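Local coordinates for hypothetical protein HI1011 (Haemophilus influenzae, PDB 1YZY) that phosphorylates the four-carbon sugar acid 3-oxo-tetronate at its 4-position, using ATP as the phosphate donor, at residues F77-C82 with G94-A99. Sequence-based numbering, arbitrary orientation.
Sequences FYFKYC and GPVTDA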
ATOM      1  N   PHE A  77      11.540 -10.677   9.134  1.00 16.95           N
ATOM      2  CA  PHE A  77      10.118 -10.428   8.962  1.00 15.02           C
ATOM      3  C   PHE A  77       9.580  -9.200   9.656  1.00 20.15           C
ATOM      4  O   PHE A  77      10.041  -8.830  10.737  1.00 22.55           O
ATOM      5  CB  PHE A  77       9.341 -11.681   9.345  1.00 14.99           C
ATOM      6  CG  PHE A  77       9.843 -12.905   8.645  1.00 15.92           C
ATOM      7  CD1 PHE A  77       9.327 -13.272   7.403  1.00 22.85           C
ATOM      8  CD2 PHE A  77      10.920 -13.620   9.166  1.00 24.33           C
ATOM      9  CE1 PHE A  77       9.883 -14.324   6.687  1.00 21.23           C
ATOM     10  CE2 PHE A  77      11.486 -14.672   8.458  1.00 26.47           C
ATOM     11  CZ  PHE A  77      10.966 -15.024   7.213  1.00 30.55           C
ATOM     12  N   TYR A  78       8.575  -8.592   9.036  1.00 19.08           N
ATOM     13  CA  TYR A  78       7.967  -7.378   9.537  1.00 17.58           C
ATOM     14  C   TYR A  78       6.449  -7.468   9.464  1.00 20.74           C
ATOM     15  O   TYR A  78       5.884  -7.528   8.375  1.00 20.02           O
ATOM     16  CB  TYR A  78       8.450  -6.212   8.675  1.00 10.81           C
ATOM     17  CG  TYR A  78       8.151  -4.832   9.214  1.00 17.16           C
ATOM     18  CD1 TYR A  78       9.181  -4.017   9.691  1.00 20.30           C
ATOM     19  CD2 TYR A  78       6.854  -4.327   9.240  1.00 11.06           C
ATOM     20  CE1 TYR A  78       8.931  -2.740  10.187  1.00 12.92           C
ATOM     21  CE2 TYR A  78       6.589  -3.040   9.735  1.00 11.62           C
ATOM     22  CZ  TYR A  78       7.636  -2.257  10.207  1.00 18.22           C
ATOM     23  OH  TYR A  78       7.403  -0.994  10.700  1.00 20.84           O
ATOM     24  N   PHE A  79       5.798  -7.483  10.623  1.00 17.59           N
ATOM     25  CA  PHE A  79       4.342  -7.522  10.707  1.00 17.40           C
ATOM     26  C   PHE A  79       3.872  -6.073  10.726  1.00 15.69           C
ATOM     27  O   PHE A  79       4.012  -5.382  11.727  1.00 20.99           O
ATOM     28  CB  PHE A  79       3.905  -8.260  11.984  1.00 10.69           C
ATOM     29  CG  PHE A  79       2.416  -8.245  12.226  1.00 14.58           C
ATOM     30  CD1 PHE A  79       1.516  -8.090  11.172  1.00 13.55           C
ATOM     31  CD2 PHE A  79       1.918  -8.355  13.518  1.00 13.42           C
ATOM     32  CE1 PHE A  79       0.150  -8.036  11.403  1.00 12.35           C
ATOM     33  CE2 PHE A  79       0.554  -8.303  13.763  1.00 15.10           C
ATOM     34  CZ  PHE A  79      -0.335  -8.142  12.703  1.00  9.49           C
ATOM     35  N   LYS A  80       3.305  -5.624   9.616  1.00 16.14           N
ATOM     36  CA  LYS A  80       2.828  -4.259   9.460  1.00 10.38           C
ATOM     37  C   LYS A  80       1.340  -4.056   9.710  1.00 13.81           C
ATOM     38  O   LYS A  80       0.500  -4.656   9.045  1.00 21.34           O
ATOM     39  CB  LYS A  80       3.204  -3.761   8.058  1.00 10.87           C
ATOM     40  CG  LYS A  80       2.360  -2.622   7.504  1.00 20.69           C
ATOM     41  CD  LYS A  80       2.900  -1.283   7.891  1.00 10.38           C
ATOM     42  CE  LYS A  80       2.094  -0.171   7.267  1.00 19.54           C
ATOM     43  NZ  LYS A  80       0.726  -0.037   7.831  1.00 16.08           N
ATOM     44  N   TYR A  81       1.025  -3.158  10.638  1.00 14.39           N
ATOM     45  CA  TYR A  81      -0.351  -2.826  10.979  1.00 15.66           C
ATOM     46  C   TYR A  81      -0.574  -1.311  10.899  1.00 15.19           C
ATOM     47  O   TYR A  81       0.306  -0.573  10.463  1.00 17.58           O
ATOM     48  CB  TYR A  81      -0.734  -3.397  12.350  1.00 14.11           C
ATOM     49  CG  TYR A  81       0.326  -3.249  13.418  1.00 17.85           C
ATOM     50  CD1 TYR A  81       0.624  -2.002  13.967  1.00 15.03           C
ATOM     51  CD2 TYR A  81       1.023  -4.356  13.887  1.00 17.62           C
ATOM     52  CE1 TYR A  81       1.589  -1.864  14.959  1.00 18.28           C
ATOM     53  CE2 TYR A  81       1.989  -4.232  14.878  1.00 14.63           C
ATOM     54  CZ  TYR A  81       2.266  -2.979  15.412  1.00 18.67           C
ATOM     55  OH  TYR A  81       3.203  -2.847  16.416  1.00 20.19           O
ATOM     56  N   CYS A  82      -1.754  -0.840  11.284  1.00 12.93           N
ATOM     57  CA  CYS A  82      -2.044   0.585  11.187  1.00 16.08           C
ATOM     58  C   CYS A  82      -1.307   1.427  12.232  1.00 14.92           C
ATOM     59  O   CYS A  82      -0.993   0.940  13.330  1.00 13.89           O
ATOM     60  CB  CYS A  82      -3.554   0.824  11.271  1.00  6.22           C
ATOM     61  SG  CYS A  82      -4.124   2.450  10.693  1.00 19.49           S
ATOM     62  N   GLY A  94      -2.043  -8.737  18.408  1.00 14.73           N
ATOM     63  CA  GLY A  94      -1.420  -9.601  19.402  1.00 16.49           C
ATOM     64  C   GLY A  94      -1.383 -11.065  19.009  1.00 11.84           C
ATOM     65  O   GLY A  94      -0.337 -11.713  19.111  1.00 19.46           O
ATOM     66  N   PRO A  95      -2.535 -11.643  18.642  1.00 14.63           N
ATOM     67  CA  PRO A  95      -2.588 -13.052  18.236  1.00 13.29           C
ATOM     68  C   PRO A  95      -1.610 -13.372  17.096  1.00 17.20           C
ATOM     69  O   PRO A  95      -0.922 -14.395  17.129  1.00 17.17           O
ATOM     70  CB  PRO A  95      -4.030 -13.201  17.779  1.00 13.31           C
ATOM     71  CG  PRO A  95      -4.765 -12.283  18.743  1.00 12.76           C
ATOM     72  CD  PRO A  95      -3.892 -11.068  18.731  1.00 15.39           C
ATOM     73  N   VAL A  96      -1.582 -12.509  16.079  1.00 14.33           N
ATOM     74  CA  VAL A  96      -0.700 -12.698  14.931  1.00 16.48           C
ATOM     75  C   VAL A  96       0.763 -12.596  15.325  1.00 18.51           C
ATOM     76  O   VAL A  96       1.586 -13.373  14.842  1.00 23.90           O
ATOM     77  CB  VAL A  96      -1.015 -11.695  13.790  1.00 18.75           C
ATOM     78  CG1 VAL A  96      -0.030 -11.855  12.656  1.00 12.83           C
ATOM     79  CG2 VAL A  96      -2.417 -11.931  13.262  1.00 19.10           C
ATOM     80  N   THR A  97       1.092 -11.631  16.179  1.00 16.61           N
ATOM     81  CA  THR A  97       2.471 -11.459  16.632  1.00 14.31           C
ATOM     82  C   THR A  97       2.913 -12.725  17.360  1.00 14.89           C
ATOM     83  O   THR A  97       4.010 -13.249  17.129  1.00 14.70           O
ATOM     84  CB  THR A  97       2.614 -10.222  17.580  1.00 18.84           C
ATOM     85  OG1 THR A  97       2.275  -9.029  16.869  1.00 22.32           O
ATOM     86  CG2 THR A  97       4.041 -10.080  18.092  1.00  8.61           C
ATOM     87  N   ASP A  98       2.040 -13.234  18.222  1.00 15.87           N
ATOM     88  CA  ASP A  98       2.338 -14.443  18.982  1.00 19.86           C
ATOM     89  C   ASP A  98       2.514 -15.662  18.096  1.00 21.88           C
ATOM     90  O   ASP A  98       3.404 -16.478  18.329  1.00 14.80           O
ATOM     91  CB  ASP A  98       1.251 -14.693  20.010  1.00 12.54           C
ATOM     92  CG  ASP A  98       1.413 -13.768  21.195  1.00 21.70           C
ATOM     93  OD1 ASP A  98       2.572 -13.448  21.535  1.00 20.86           O
ATOM     94  OD2 ASP A  98       0.388 -13.361  21.779  1.00 19.76           O
ATOM     95  N   ALA A  99       1.633 -15.806  17.112  1.00 19.30           N
ATOM     96  CA  ALA A  99       1.705 -16.930  16.186  1.00 17.84           C
ATOM     97  C   ALA A  99       3.019 -16.864  15.417  1.00 20.01           C
ATOM     98  O   ALA A  99       3.685 -17.880  15.230  1.00 18.35           O
ATOM     99  CB  ALA A  99       0.525 -16.888  15.231  1.00 14.99           C
TER
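The hydroxyl of Thr97 is gripped within its own helix, donating to the backbone O of Ile93 one turn earlier, and with the same oxygen it meets the edge of Phe79. Thr97 OG1 lies 3.4 Å from Phe79 CD2, close to the ring plane, where the slightly positive C-H rim can receive an oxygen. Threonine fits this buried site because the helix backbone satisfies its hydroxyl. Its chi1 of -63° sets OG1 opposite the carbonyl carbon, from where it reaches back to the preceding turn.

Val96 comes over a face of the same ring. Its CG1 methyl makes a CH-pi contact, 3.8 Å from the centroid of the Phe79 ring and 16° off the normal. Val96 CB packs 3.7 Å from Phe79 CE2. A beta-branched residue thus offers both a methyl and its branch point to a flat surface. Phe79 leaves the strand with CG trans to the backbone N (chi1 175°), which carries the ring toward helix 93-104. Phenylalanine suits this buried place: its flat apolar ring gives the valine methyl a face and the threonine oxygen a C-H edge. In the sugar-binding N-terminal domain, strand 77-80 runs parallel between strands 216-219 and 3-6, and Phe79, meeting Val96 and Thr97, packs it against helix 93-104. On the opposite face of the Phe79 ring Tyr81 brings an edge carbon, CD2, 4.0 Å above the plane and offset toward the rim.

At the strand end, Lys80 NZ hydrogen-bonds to Tyr81 O at 2.7 Å, from above the carbonyl plane. Behind the helix, the Asp98 carboxylate forms a salt bridge with Arg192.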